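Local coordinates for protein interferon gamma receptor 1 (Gallus gallus, PDB 4EQ3) that probably binds the cytokine interferon gamma through this two-domain, fibronectin-like piece of a membrane receptor, at residues A[11-17]-A[29-35]; A[127-133]-A[145-150]; A[189-193]-A[204-208]; A[80-84]-A[94-98]. All coordinates share one frame; numbering follows the deposited sequence.

Interaction 1 (A[11-17]-A[29-35]); sequences VPSPTGT and YWQYPSM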
loop_
_atom_site.group_PDB
_atom_site.type_symbol
_atom_site.label_atom_id
_atom_site.label_comp_id
_atom_site.label_asym_id
_atom_site.label_seq_id
_atom_site.Cartn_x
_atom_site.Cartn_y
_atom_site.Cartn_z
ATOM N N VAL A 11 21.530 -22.072 18.387
ATOM C CA VAL A 11 20.775 -20.828 18.309
ATOM C C VAL A 11 20.138 -20.801 16.949
ATOM O O VAL A 11 20.724 -20.408 15.981
ATOM C CB VAL A 11 21.655 -19.578 18.491
ATOM C CG1 VAL A 11 20.961 -18.325 17.986
ATOM C CG2 VAL A 11 22.084 -19.452 19.914
ATOM N N PRO A 12 18.918 -21.280 16.922
ATOM C CA PRO A 12 18.162 -21.455 15.701
ATOM C C PRO A 12 17.950 -20.128 15.022
ATOM O O PRO A 12 18.106 -19.132 15.651
ATOM C CB PRO A 12 16.867 -22.035 16.217
ATOM C CG PRO A 12 16.726 -21.496 17.532
ATOM C CD PRO A 12 18.073 -21.433 18.111
ATOM N N SER A 13 17.610 -20.157 13.744
ATOM C CA SER A 13 17.395 -18.953 12.959
ATOM C C SER A 13 15.945 -18.519 13.075
ATOM O O SER A 13 15.075 -19.332 13.364
ATOM C CB SER A 13 17.726 -19.210 11.490
ATOM O OG SER A 13 16.685 -19.936 10.858
ATOM N N PRO A 14 15.677 -17.232 12.838
ATOM C CA PRO A 14 14.283 -16.781 12.833
ATOM C C PRO A 14 13.427 -17.644 11.905
ATOM O O PRO A 14 13.941 -18.429 11.083
ATOM C CB PRO A 14 14.383 -15.350 12.300
ATOM C CG PRO A 14 15.768 -14.911 12.661
ATOM C CD PRO A 14 16.616 -16.144 12.520
ATOM N N THR A 15 12.117 -17.500 12.033
ATOM C CA THR A 15 11.207 -18.347 11.290
ATOM C C THR A 15 9.975 -17.565 10.837
ATOM O O THR A 15 9.730 -16.452 11.304
ATOM C CB THR A 15 10.778 -19.554 12.145
ATOM O OG1 THR A 15 10.388 -20.635 11.289
ATOM C CG2 THR A 15 9.644 -19.183 13.067
ATOM N N GLY A 16 9.233 -18.145 9.898
ATOM C CA GLY A 16 7.993 -17.568 9.417
ATOM C C GLY A 16 8.145 -16.169 8.864
ATOM O O GLY A 16 7.310 -15.295 9.128
ATOM N N THR A 17 9.207 -15.942 8.096
ATOM C CA THR A 17 9.446 -14.621 7.539
ATOM C C THR A 17 8.284 -14.223 6.658
ATOM O O THR A 17 7.722 -15.054 5.941
ATOM C CB THR A 17 10.757 -14.556 6.729
ATOM O OG1 THR A 17 10.644 -15.362 5.543
ATOM C CG2 THR A 17 11.915 -15.037 7.580
ATOM N N TYR A 29 8.153 -9.271 8.903
ATOM C CA TYR A 29 7.828 -9.925 10.154
ATOM C C TYR A 29 8.461 -11.304 10.205
ATOM O O TYR A 29 8.640 -11.943 9.180
ATOM C CB TYR A 29 6.317 -10.099 10.287
ATOM C CG TYR A 29 5.522 -8.820 10.238
ATOM C CD1 TYR A 29 5.411 -8.011 11.362
ATOM C CD2 TYR A 29 4.869 -8.427 9.074
ATOM C CE1 TYR A 29 4.668 -6.843 11.331
ATOM C CE2 TYR A 29 4.117 -7.248 9.034
ATOM C CZ TYR A 29 4.024 -6.467 10.168
ATOM O OH TYR A 29 3.294 -5.304 10.157
ATOM N N TRP A 30 8.764 -11.764 11.412
ATOM C CA TRP A 30 9.217 -13.122 11.627
ATOM C C TRP A 30 8.808 -13.601 13.016
ATOM O O TRP A 30 8.248 -12.847 13.826
ATOM C CB TRP A 30 10.737 -13.218 11.464
ATOM C CG TRP A 30 11.494 -12.271 12.343
ATOM C CD1 TRP A 30 12.048 -12.544 13.561
ATOM C CD2 TRP A 30 11.782 -10.894 12.070
ATOM N NE1 TRP A 30 12.656 -11.416 14.066
ATOM C CE2 TRP A 30 12.504 -10.391 13.170
ATOM C CE3 TRP A 30 11.490 -10.036 11.005
ATOM C CZ2 TRP A 30 12.947 -9.073 13.231
ATOM C CZ3 TRP A 30 11.930 -8.725 11.070
ATOM C CH2 TRP A 30 12.646 -8.255 12.175
ATOM N N GLN A 31 9.094 -14.863 13.285
ATOM C CA GLN A 31 8.783 -15.447 14.570
ATOM C C GLN A 31 10.022 -16.114 15.140
ATOM O O GLN A 31 10.952 -16.470 14.401
ATOM C CB GLN A 31 7.636 -16.447 14.423
ATOM C CG GLN A 31 6.293 -15.784 14.137
ATOM C CD GLN A 31 5.196 -16.781 13.861
ATOM O OE1 GLN A 31 5.405 -17.766 13.152
ATOM N NE2 GLN A 31 4.010 -16.526 14.411
ATOM N N TYR A 32 10.038 -16.277 16.457
ATOM C CA TYR A 32 11.187 -16.869 17.112
ATOM C C TYR A 32 10.777 -17.703 18.315
ATOM O O TYR A 32 9.829 -17.352 19.017
ATOM C CB TYR A 32 12.171 -15.783 17.535
ATOM C CG TYR A 32 13.574 -16.309 17.705
ATOM C CD1 TYR A 32 14.342 -16.646 16.596
ATOM C CD2 TYR A 32 14.127 -16.486 18.967
ATOM C CE1 TYR A 32 15.624 -17.136 16.738
ATOM C CE2 TYR A 32 15.408 -16.966 19.117
ATOM C CZ TYR A 32 16.150 -17.293 17.995
ATOM O OH TYR A 32 17.420 -17.782 18.127
ATOM N N PRO A 33 11.495 -18.800 18.534
ATOM C CA PRO A 33 11.253 -19.656 19.685
ATOM C C PRO A 33 11.559 -19.002 21.015
ATOM O O PRO A 33 12.290 -18.066 21.083
ATOM C CB PRO A 33 12.160 -20.845 19.430
ATOM C CG PRO A 33 13.154 -20.364 18.554
ATOM C CD PRO A 33 12.555 -19.360 17.703
ATOM N N SER A 34 10.906 -19.497 22.047
ATOM C CA SER A 34 11.100 -19.015 23.387
ATOM C C SER A 34 12.482 -19.415 23.941
ATOM O O SER A 34 12.854 -20.563 23.890
ATOM C CB SER A 34 9.969 -19.510 24.279
ATOM O OG SER A 34 10.057 -18.894 25.504
HETATM N N MSE A 35 13.241 -18.450 24.451
HETATM C CA MSE A 35 14.593 -18.702 24.894
HETATM C C MSE A 35 14.670 -18.260 26.317
HETATM O O MSE A 35 13.865 -17.494 26.734
HETATM C CB MSE A 35 15.586 -17.871 24.113
HETATM C CG MSE A 35 15.704 -18.153 22.696
HETATM SE SE MSE A 35 16.018 -19.900 22.388
HETATM C CE MSE A 35 15.936 -19.967 20.494
#
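Tyr32 reaches across to the proline-rich 11-15 run and meets it with one edge of its ring. Its CG is anti to the backbone N (chi1 -157°), which sends the ring from CB back along 11-15. Tyr32 CD1 comes 3.8 Å from Pro14 CA. Farther out, Tyr32 CE1 lies 3.4 Å from Pro12 O. At the tip, Tyr32 OH donates a hydrogen bond to Pro12 O at 2.9 Å, tilted 27° from the carbonyl plane. Val11 CG1 packs on this hydroxyl, 3.6 Å from Tyr32 OH. Pro33 CD sits over one face of the ring, toward its rim, and Phe41 meets Tyr32 edge-to-face. The backbones join at Thr15 and Gln31, an antiparallel hydrogen-bonded pair. Thr15 N gives to Gln31 O at 2.8 Å, and Gln31 N to Thr15 O at 2.6 Å. Beside this pair, Pro14 CB rests 3.9 Å from Trp30 CD1, and Pro14 packs on Ile84. Run 11-15 is held by the end of strand 25-31 and the loop after it, and touches strands 81-88 and 91-97 of the other sheet. The chain turns at Gly16 and enters strand 17-22. This is the N-terminal edge of a fibronectin type III-like beta sandwich, here the first receptor domain.

Interaction 2 (A[127-133]-A[145-150]); sequences VYHPEFP and YSELSY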
loop_
_atom_site.group_PDB
_atom_site.type_symbol
_atom_site.label_atom_id
_atom_site.label_comp_id
_atom_site.label_asym_id
_atom_site.label_seq_id
_atom_site.Cartn_x
_atom_site.Cartn_y
_atom_site.Cartn_z
ATOM N N VAL A 127 -11.974 11.577 -3.667
ATOM C CA VAL A 127 -11.321 10.311 -3.400
ATOM C C VAL A 127 -9.825 10.518 -3.222
ATOM O O VAL A 127 -9.213 11.295 -3.952
ATOM C CB VAL A 127 -11.608 9.315 -4.529
ATOM C CG1 VAL A 127 -11.126 9.885 -5.866
ATOM C CG2 VAL A 127 -10.968 7.956 -4.235
ATOM N N TYR A 128 -9.249 9.843 -2.229
ATOM C CA TYR A 128 -7.806 9.862 -2.009
ATOM C C TYR A 128 -7.391 8.792 -0.993
ATOM O O TYR A 128 -8.240 8.117 -0.407
ATOM C CB TYR A 128 -7.352 11.246 -1.547
ATOM C CG TYR A 128 -7.552 11.515 -0.071
ATOM C CD1 TYR A 128 -8.809 11.415 0.511
ATOM C CD2 TYR A 128 -6.482 11.891 0.735
ATOM C CE1 TYR A 128 -8.998 11.675 1.862
ATOM C CE2 TYR A 128 -6.657 12.152 2.084
ATOM C CZ TYR A 128 -7.919 12.041 2.642
ATOM O OH TYR A 128 -8.092 12.294 3.982
ATOM N N HIS A 129 -6.080 8.639 -0.808
ATOM C CA HIS A 129 -5.513 7.693 0.150
ATOM C C HIS A 129 -4.706 8.432 1.202
ATOM O O HIS A 129 -3.530 8.737 0.964
ATOM C CB HIS A 129 -4.546 6.754 -0.567
ATOM C CG HIS A 129 -5.181 5.512 -1.099
ATOM N ND1 HIS A 129 -5.738 5.442 -2.355
ATOM C CD2 HIS A 129 -5.338 4.285 -0.547
ATOM C CE1 HIS A 129 -6.215 4.226 -2.555
ATOM N NE2 HIS A 129 -5.980 3.503 -1.474
ATOM N N PRO A 130 -5.304 8.701 2.380
ATOM C CA PRO A 130 -4.581 9.446 3.422
ATOM C C PRO A 130 -3.282 8.750 3.832
ATOM O O PRO A 130 -2.339 9.398 4.287
ATOM C CB PRO A 130 -5.571 9.465 4.600
ATOM C CG PRO A 130 -6.509 8.343 4.331
ATOM C CD PRO A 130 -6.636 8.274 2.835
ATOM N N GLU A 131 -3.201 7.442 3.687
ATOM C CA GLU A 131 -2.024 6.681 4.044
ATOM C C GLU A 131 -0.821 6.884 3.154
ATOM O O GLU A 131 0.251 6.640 3.538
ATOM C CB GLU A 131 -2.332 5.221 4.055
ATOM C CG GLU A 131 -3.566 4.897 4.749
ATOM C CD GLU A 131 -4.744 4.632 3.811
ATOM O OE1 GLU A 131 -5.499 3.743 4.199
ATOM O OE2 GLU A 131 -4.923 5.290 2.747
ATOM N N PHE A 132 -1.032 7.333 1.950
ATOM C CA PHE A 132 0.108 7.473 1.041
ATOM C C PHE A 132 1.113 8.463 1.613
ATOM O O PHE A 132 0.738 9.513 2.131
ATOM C CB PHE A 132 -0.325 7.898 -0.366
ATOM C CG PHE A 132 -1.027 6.816 -1.146
ATOM C CD1 PHE A 132 -1.126 5.532 -0.643
ATOM C CD2 PHE A 132 -1.592 7.095 -2.380
ATOM C CE1 PHE A 132 -1.777 4.542 -1.352
ATOM C CE2 PHE A 132 -2.247 6.118 -3.097
ATOM C CZ PHE A 132 -2.341 4.836 -2.588
ATOM N N PRO A 133 2.400 8.131 1.527
ATOM C CA PRO A 133 3.400 9.028 2.115
ATOM C C PRO A 133 3.551 10.327 1.320
ATOM O O PRO A 133 3.327 10.349 0.108
ATOM C CB PRO A 133 4.685 8.197 2.078
ATOM C CG PRO A 133 4.464 7.205 0.954
ATOM C CD PRO A 133 2.991 6.901 0.971
ATOM N N TYR A 145 3.535 8.743 -8.179
ATOM C CA TYR A 145 2.285 9.497 -8.050
ATOM C C TYR A 145 1.857 10.105 -9.375
ATOM O O TYR A 145 0.670 10.231 -9.656
ATOM C CB TYR A 145 2.406 10.611 -7.001
ATOM C CG TYR A 145 2.486 10.108 -5.579
ATOM C CD1 TYR A 145 1.758 8.997 -5.173
ATOM C CD2 TYR A 145 3.280 10.754 -4.639
ATOM C CE1 TYR A 145 1.823 8.535 -3.867
ATOM C CE2 TYR A 145 3.349 10.303 -3.326
ATOM C CZ TYR A 145 2.623 9.193 -2.949
ATOM O OH TYR A 145 2.700 8.738 -1.659
ATOM N N SER A 146 2.829 10.477 -10.202
ATOM C CA SER A 146 2.500 10.998 -11.523
ATOM C C SER A 146 1.696 9.973 -12.342
ATOM O O SER A 146 1.116 10.311 -13.386
ATOM C CB SER A 146 3.769 11.429 -12.274
ATOM O OG SER A 146 4.416 10.319 -12.859
ATOM N N GLU A 147 1.652 8.728 -11.866
ATOM C CA GLU A 147 0.927 7.658 -12.561
ATOM C C GLU A 147 -0.279 7.148 -11.761
ATOM O O GLU A 147 -0.842 6.095 -12.060
ATOM C CB GLU A 147 1.863 6.491 -12.869
ATOM C CG GLU A 147 3.055 6.846 -13.767
ATOM C CD GLU A 147 2.657 7.103 -15.214
ATOM O OE1 GLU A 147 1.522 6.753 -15.598
ATOM O OE2 GLU A 147 3.488 7.656 -15.965
ATOM N N LEU A 148 -0.672 7.893 -10.739
ATOM C CA LEU A 148 -1.820 7.500 -9.928
ATOM C C LEU A 148 -3.129 7.905 -10.586
ATOM O O LEU A 148 -3.301 9.057 -10.977
ATOM C CB LEU A 148 -1.741 8.146 -8.543
ATOM C CG LEU A 148 -2.984 7.963 -7.664
ATOM C CD1 LEU A 148 -3.242 6.489 -7.332
ATOM C CD2 LEU A 148 -2.842 8.791 -6.394
ATOM N N SER A 149 -4.060 6.964 -10.698
ATOM C CA SER A 149 -5.415 7.296 -11.112
ATOM C C SER A 149 -6.423 6.546 -10.243
ATOM O O SER A 149 -6.079 5.593 -9.547
ATOM C CB SER A 149 -5.629 6.969 -12.595
ATOM O OG SER A 149 -5.502 5.577 -12.851
ATOM N N TYR A 150 -7.674 6.975 -10.280
ATOM C CA TYR A 150 -8.724 6.250 -9.592
ATOM C C TYR A 150 -9.806 5.937 -10.597
ATOM O O TYR A 150 -10.123 6.768 -11.453
ATOM C CB TYR A 150 -9.293 7.072 -8.426
ATOM C CG TYR A 150 -8.340 7.209 -7.263
ATOM C CD1 TYR A 150 -7.496 8.307 -7.156
ATOM C CD2 TYR A 150 -8.279 6.237 -6.271
ATOM C CE1 TYR A 150 -6.614 8.435 -6.095
ATOM C CE2 TYR A 150 -7.400 6.358 -5.204
ATOM C CZ TYR A 150 -6.570 7.457 -5.127
ATOM O OH TYR A 150 -5.692 7.580 -4.078
HETATM O O HOH W 1 -4.276 9.526 -3.138
#
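In the second fibronectin type III-like domain, the end of strand 122-128 and the turn after it pack against the end of helix 142-145 and the start of strand 148-156, with Val127, His129 and Phe132 facing Tyr145 and Tyr150. The two strands belong to different sheets, so side chains make the contact. Tyr150 is central to it. Its CG lies anti to the carbonyl carbon (chi1 -71°), and the ring extends toward strand 122-128. Val127 CG2 lies over one face of this ring in a CH-pi contact, 4.1 Å from the centroid. At the tip, Tyr150 OH and His129 ND1 share an almost straight hydrogen bond of 2.7 Å. The two rings meet rim to rim, with planes only 18° apart. His129 NE2 is bonded to Gly110 O, so both ring nitrogens are held. A water joins Tyr150 OH, at 2.6 Å, to His129 N, at 3.1 Å, and so the hydroxyl has two polar partners.

Phe132 follows in the type I turn from His129 to Phe132. The turn folds the phenyl ring back, with His129 CB over its centre. Leu148 CD2 comes to the ring edge, 4.3 Å from Phe132 CE2. Tyr145 OH comes 3.4 Å from Phe132 CB. Tyr145 OH also points to Pro133 O; the modelled 2.5 Å is very short, so its exact length is doubtful. Phe24 of the first domain meets Phe132 edge-to-face. The contact is characteristic of a beta-sandwich core at its end, here the end next to the domain junction.

Interaction 3 (A[189-193]-A[204-208]); sequences CVSAK and ASSEE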
loop_
_atom_site.group_PDB
_atom_site.type_symbol
_atom_site.label_atom_id
_atom_site.label_comp_id
_atom_site.label_asym_id
_atom_site.label_seq_id
_atom_site.Cartn_x
_atom_site.Cartn_y
_atom_site.Cartn_z
ATOM N N CYS A 189 -25.159 4.907 -5.833
ATOM C CA CYS A 189 -24.111 4.360 -4.989
ATOM C C CYS A 189 -22.813 4.267 -5.762
ATOM O O CYS A 189 -22.786 3.822 -6.908
ATOM C CB CYS A 189 -24.509 2.987 -4.460
ATOM S SG CYS A 189 -26.066 3.001 -3.561
ATOM N N VAL A 190 -21.735 4.695 -5.122
ATOM C CA VAL A 190 -20.466 4.832 -5.807
ATOM C C VAL A 190 -19.342 4.200 -5.003
ATOM O O VAL A 190 -19.346 4.241 -3.756
ATOM C CB VAL A 190 -20.142 6.316 -6.074
ATOM C CG1 VAL A 190 -19.535 6.960 -4.837
ATOM C CG2 VAL A 190 -19.205 6.445 -7.249
ATOM N N SER A 191 -18.395 3.611 -5.731
ATOM C CA SER A 191 -17.189 3.035 -5.150
ATOM C C SER A 191 -15.994 3.382 -6.027
ATOM O O SER A 191 -16.156 3.800 -7.175
ATOM C CB SER A 191 -17.316 1.519 -5.048
ATOM O OG SER A 191 -17.377 0.949 -6.342
ATOM N N ALA A 192 -14.791 3.210 -5.494
ATOM C CA ALA A 192 -13.600 3.566 -6.259
ATOM C C ALA A 192 -12.423 2.639 -5.970
ATOM O O ALA A 192 -12.378 2.004 -4.913
ATOM C CB ALA A 192 -13.208 5.020 -5.982
ATOM N N LYS A 193 -11.482 2.563 -6.892
ATOM C CA LYS A 193 -10.227 1.843 -6.726
ATOM C C LYS A 193 -9.034 2.683 -7.179
ATOM O O LYS A 193 -9.126 3.378 -8.110
ATOM C CB LYS A 193 -10.199 0.591 -7.586
ATOM C CG LYS A 193 -10.990 -0.532 -7.201
ATOM C CD LYS A 193 -10.523 -1.714 -7.983
ATOM C CE LYS A 193 -11.379 -2.042 -9.073
ATOM N NZ LYS A 193 -11.313 -3.427 -9.396
ATOM N N ALA A 204 -7.848 -2.441 -3.950
ATOM C CA ALA A 204 -9.161 -2.956 -3.566
ATOM C C ALA A 204 -10.192 -1.842 -3.690
ATOM O O ALA A 204 -9.843 -0.667 -3.612
ATOM C CB ALA A 204 -9.129 -3.482 -2.131
ATOM N N SER A 205 -11.454 -2.213 -3.883
ATOM C CA SER A 205 -12.536 -1.234 -3.970
ATOM C C SER A 205 -12.923 -0.699 -2.604
ATOM O O SER A 205 -12.971 -1.436 -1.624
ATOM C CB SER A 205 -13.782 -1.855 -4.591
ATOM O OG SER A 205 -13.485 -2.505 -5.802
ATOM N N SER A 206 -13.225 0.588 -2.544
ATOM C CA SER A 206 -13.813 1.153 -1.347
ATOM C C SER A 206 -15.165 0.489 -1.180
ATOM O O SER A 206 -15.675 -0.116 -2.121
ATOM C CB SER A 206 -13.998 2.658 -1.517
ATOM O OG SER A 206 -14.855 2.945 -2.611
ATOM N N GLU A 207 -15.763 0.590 0.002
ATOM C CA GLU A 207 -17.150 0.165 0.122
ATOM C C GLU A 207 -18.066 1.227 -0.484
ATOM O O GLU A 207 -17.667 2.377 -0.652
ATOM C CB GLU A 207 -17.527 -0.170 1.561
ATOM C CG GLU A 207 -17.087 0.834 2.590
ATOM C CD GLU A 207 -17.508 0.423 3.991
ATOM O OE1 GLU A 207 -18.719 0.149 4.194
ATOM O OE2 GLU A 207 -16.626 0.372 4.881
ATOM N N GLU A 208 -19.276 0.823 -0.855
ATOM C CA GLU A 208 -20.187 1.715 -1.543
ATOM C C GLU A 208 -20.621 2.861 -0.641
ATOM O O GLU A 208 -20.907 2.655 0.541
ATOM C CB GLU A 208 -21.418 0.954 -2.031
ATOM C CG GLU A 208 -21.225 0.186 -3.329
ATOM C CD GLU A 208 -22.544 -0.059 -4.051
ATOM O OE1 GLU A 208 -23.601 -0.082 -3.378
ATOM O OE2 GLU A 208 -22.526 -0.214 -5.291
HETATM O O HOH W 2 -15.022 0.258 -7.142
#
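The carboxylate of Glu208 lies with one face against Cys189. Cys189 CB stands over that face, 3.4 Å from Glu208 OE1 and 3.6 Å from Glu208 CD. Glu208 OE2 has a long, weak ion pair with Arg155 NE. Cys189 SG turns to its disulfide with Cys210, which ties the same two strands farther along. Polar atoms join the middle of the pair. Ser206 N gives a hydrogen bond to Ala192 O at 2.9 Å, with an N-H...O angle of 166°. The return bond is not made by a backbone carbonyl. Ser206 OG takes the N-H of Ala192 instead, 2.9 Å from Ala192 N. Its chi1 of 60° sets OG between its own backbone N and carbonyl carbon, facing the neighbouring strand. Ser206 OG also touches Ser191 CA at 3.4 Å. Lys193 passes alongside Ser205, its CG 3.5 Å from Ser205 OG. A water lies 2.6 Å from Ser191 OG and bonds only weakly to Ser205 OG. Val190 and Ala192 point away from 204-208 and pack on Leu114 of the facing sheet. Here the irregular part of edge strand 201-213 pairs with strand 186-196 in the last hairpin of the second fibronectin type III-like domain.

Interaction 4 (A[80-84]-A[94-98]); sequences YWFRI and QYVET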
loop_
_atom_site.group_PDB
_atom_site.type_symbol
_atom_site.label_atom_id
_atom_site.label_comp_id
_atom_site.label_asym_id
_atom_site.label_seq_id
_atom_site.Cartn_x
_atom_site.Cartn_y
_atom_site.Cartn_z
ATOM N N TYR A 80 13.948 -6.943 -4.456
ATOM C CA TYR A 80 14.683 -6.813 -3.204
ATOM C C TYR A 80 14.641 -8.160 -2.506
ATOM O O TYR A 80 13.671 -8.910 -2.646
ATOM C CB TYR A 80 14.029 -5.776 -2.283
ATOM C CG TYR A 80 14.203 -4.318 -2.676
ATOM C CD1 TYR A 80 15.248 -3.556 -2.158
ATOM C CD2 TYR A 80 13.299 -3.692 -3.527
ATOM C CE1 TYR A 80 15.395 -2.210 -2.491
ATOM C CE2 TYR A 80 13.440 -2.351 -3.863
ATOM C CZ TYR A 80 14.489 -1.622 -3.345
ATOM O OH TYR A 80 14.622 -0.302 -3.693
ATOM N N TRP A 81 15.694 -8.471 -1.761
ATOM C CA TRP A 81 15.658 -9.585 -0.839
ATOM C C TRP A 81 15.980 -9.048 0.550
ATOM O O TRP A 81 16.663 -8.026 0.685
ATOM C CB TRP A 81 16.651 -10.678 -1.245
ATOM C CG TRP A 81 16.159 -11.530 -2.373
ATOM C CD1 TRP A 81 15.528 -12.737 -2.279
ATOM C CD2 TRP A 81 16.241 -11.225 -3.765
ATOM N NE1 TRP A 81 15.216 -13.203 -3.531
ATOM C CE2 TRP A 81 15.647 -12.294 -4.460
ATOM C CE3 TRP A 81 16.757 -10.149 -4.489
ATOM C CZ2 TRP A 81 15.561 -12.324 -5.849
ATOM C CZ3 TRP A 81 16.680 -10.184 -5.872
ATOM C CH2 TRP A 81 16.079 -11.260 -6.535
ATOM N N PHE A 82 15.471 -9.717 1.577
ATOM C CA PHE A 82 15.798 -9.339 2.953
ATOM C C PHE A 82 16.179 -10.587 3.722
ATOM O O PHE A 82 15.813 -11.696 3.334
ATOM C CB PHE A 82 14.622 -8.627 3.639
ATOM C CG PHE A 82 14.017 -7.529 2.821
ATOM C CD1 PHE A 82 12.905 -7.773 2.027
ATOM C CD2 PHE A 82 14.555 -6.252 2.843
ATOM C CE1 PHE A 82 12.335 -6.761 1.268
ATOM C CE2 PHE A 82 13.998 -5.238 2.086
ATOM C CZ PHE A 82 12.886 -5.495 1.290
ATOM N N ARG A 83 16.929 -10.423 4.806
ATOM C CA ARG A 83 17.310 -11.584 5.606
ATOM C C ARG A 83 17.521 -11.204 7.067
ATOM O O ARG A 83 17.828 -10.060 7.386
ATOM C CB ARG A 83 18.562 -12.269 5.034
ATOM C CG ARG A 83 19.862 -11.495 5.212
ATOM C CD ARG A 83 21.021 -12.272 4.572
ATOM N NE ARG A 83 22.320 -11.616 4.689
ATOM C CZ ARG A 83 23.444 -12.118 4.176
ATOM N NH1 ARG A 83 23.410 -13.269 3.522
ATOM N NH2 ARG A 83 24.597 -11.479 4.318
ATOM N N ILE A 84 17.343 -12.172 7.954
ATOM C CA ILE A 84 17.438 -11.882 9.373
ATOM C C ILE A 84 18.212 -12.966 10.080
ATOM O O ILE A 84 18.004 -14.143 9.827
ATOM C CB ILE A 84 16.044 -11.835 10.029
ATOM C CG1 ILE A 84 15.057 -11.030 9.167
ATOM C CG2 ILE A 84 16.154 -11.281 11.453
ATOM C CD1 ILE A 84 13.864 -11.822 8.701
ATOM N N GLN A 94 22.544 -18.330 11.703
ATOM C CA GLN A 94 22.815 -17.943 10.330
ATOM C C GLN A 94 21.618 -17.114 9.887
ATOM O O GLN A 94 20.598 -17.063 10.587
ATOM C CB GLN A 94 22.970 -19.173 9.440
ATOM C CG GLN A 94 23.989 -20.193 9.940
ATOM C CD GLN A 94 25.440 -19.720 9.807
ATOM O OE1 GLN A 94 25.712 -18.540 9.560
ATOM N NE2 GLN A 94 26.376 -20.648 9.983
ATOM N N TYR A 95 21.739 -16.467 8.737
ATOM C CA TYR A 95 20.659 -15.648 8.215
ATOM C C TYR A 95 19.618 -16.511 7.535
ATOM O O TYR A 95 19.931 -17.551 6.980
ATOM C CB TYR A 95 21.189 -14.657 7.194
ATOM C CG TYR A 95 21.745 -13.381 7.763
ATOM C CD1 TYR A 95 20.919 -12.454 8.391
ATOM C CD2 TYR A 95 23.090 -13.079 7.633
ATOM C CE1 TYR A 95 21.431 -11.274 8.891
ATOM C CE2 TYR A 95 23.607 -11.907 8.129
ATOM C CZ TYR A 95 22.777 -11.009 8.756
ATOM O OH TYR A 95 23.302 -9.839 9.245
ATOM N N VAL A 96 18.367 -16.075 7.591
ATOM C CA VAL A 96 17.322 -16.713 6.814
ATOM C C VAL A 96 16.783 -15.651 5.870
ATOM O O VAL A 96 16.561 -14.503 6.274
ATOM C CB VAL A 96 16.193 -17.272 7.707
ATOM C CG1 VAL A 96 15.679 -16.190 8.627
ATOM C CG2 VAL A 96 15.068 -17.851 6.851
ATOM N N GLU A 97 16.585 -16.043 4.616
ATOM C CA GLU A 97 16.248 -15.114 3.545
ATOM C C GLU A 97 14.750 -15.124 3.229
ATOM O O GLU A 97 14.095 -16.163 3.328
ATOM C CB GLU A 97 17.047 -15.501 2.292
ATOM C CG GLU A 97 17.027 -14.482 1.178
ATOM C CD GLU A 97 18.062 -14.799 0.097
ATOM O OE1 GLU A 97 17.757 -15.604 -0.812
ATOM O OE2 GLU A 97 19.180 -14.245 0.175
ATOM N N THR A 98 14.211 -13.976 2.838
ATOM C CA THR A 98 12.805 -13.914 2.443
ATOM C C THR A 98 12.630 -14.329 0.979
ATOM O O THR A 98 13.613 -14.438 0.225
ATOM C CB THR A 98 12.220 -12.495 2.599
ATOM O OG1 THR A 98 12.922 -11.582 1.745
ATOM C CG2 THR A 98 12.307 -12.010 4.046
#
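Phe82, Ile84 and Thr98 form the tight side of this contact, the hairpin of strands 81-88 and 91-97 at the edge of the first domain's four-stranded sheet. Ile84 and Val96 are an antiparallel hydrogen-bonded pair: Ile84 N to Val96 O and Val96 N to Ile84 O are each 3.0 Å. Thr98 grips Phe82 twice. Thr98 N donates to Phe82 O at 2.8 Å, and Thr98 OG1 accepts from Phe82 N at 3.2 Å. Phe82 packs on Val19 and Ile84 on Leu28, strands of the facing sheet.

The solvent side carries Arg83, Tyr95, Trp81 and Glu97. Its closely fitted piece is Arg83 flat on Tyr95, planes 3° apart. Arg83 NE sits over the ring face, 3.4 Å from Tyr95 CD2. With CG between the backbone N and the carbonyl carbon (chi1 71°) and the chain extended beyond, CD lies over the ring too. Trp81 CD1 is looser, 3.9 Å from Glu97 OE1. Glu97 OE2 is bonded to Tyr53 OH. The guanidinium stacks on Tyr95 and also has a cation-pi contact with Tyr53. The salt bridge from Arg83 NE to Glu44 probably offsets much of its charge. Together these would probably restrict its rotation on a solvent-facing sheet surface.

Overall arrangement
The four contacts split between two fibronectin-like domains, with interactions 1 and 4 in the first and 2 and 3 in the second. Interaction 2 is a buried contact, interaction 1 lies at the surface, and 3 and 4 are partly buried. Within each domain the two contacts touch: Trp30 packs on Ile84 in the first, and Val127 on Ala192 in the second. Interactions 3 and 4 both join the hairpin that closes a four-stranded sheet. In both, a hydroxyl side chain takes one backbone N-H. Interaction 4 adds two strand bridges and an arginine-tyrosine stack, and interaction 3 has a disulfide beside it. Interaction 1 combines one backbone bridge with proline-aromatic packing. Interaction 2 instead links facing sheets through aromatic side chains.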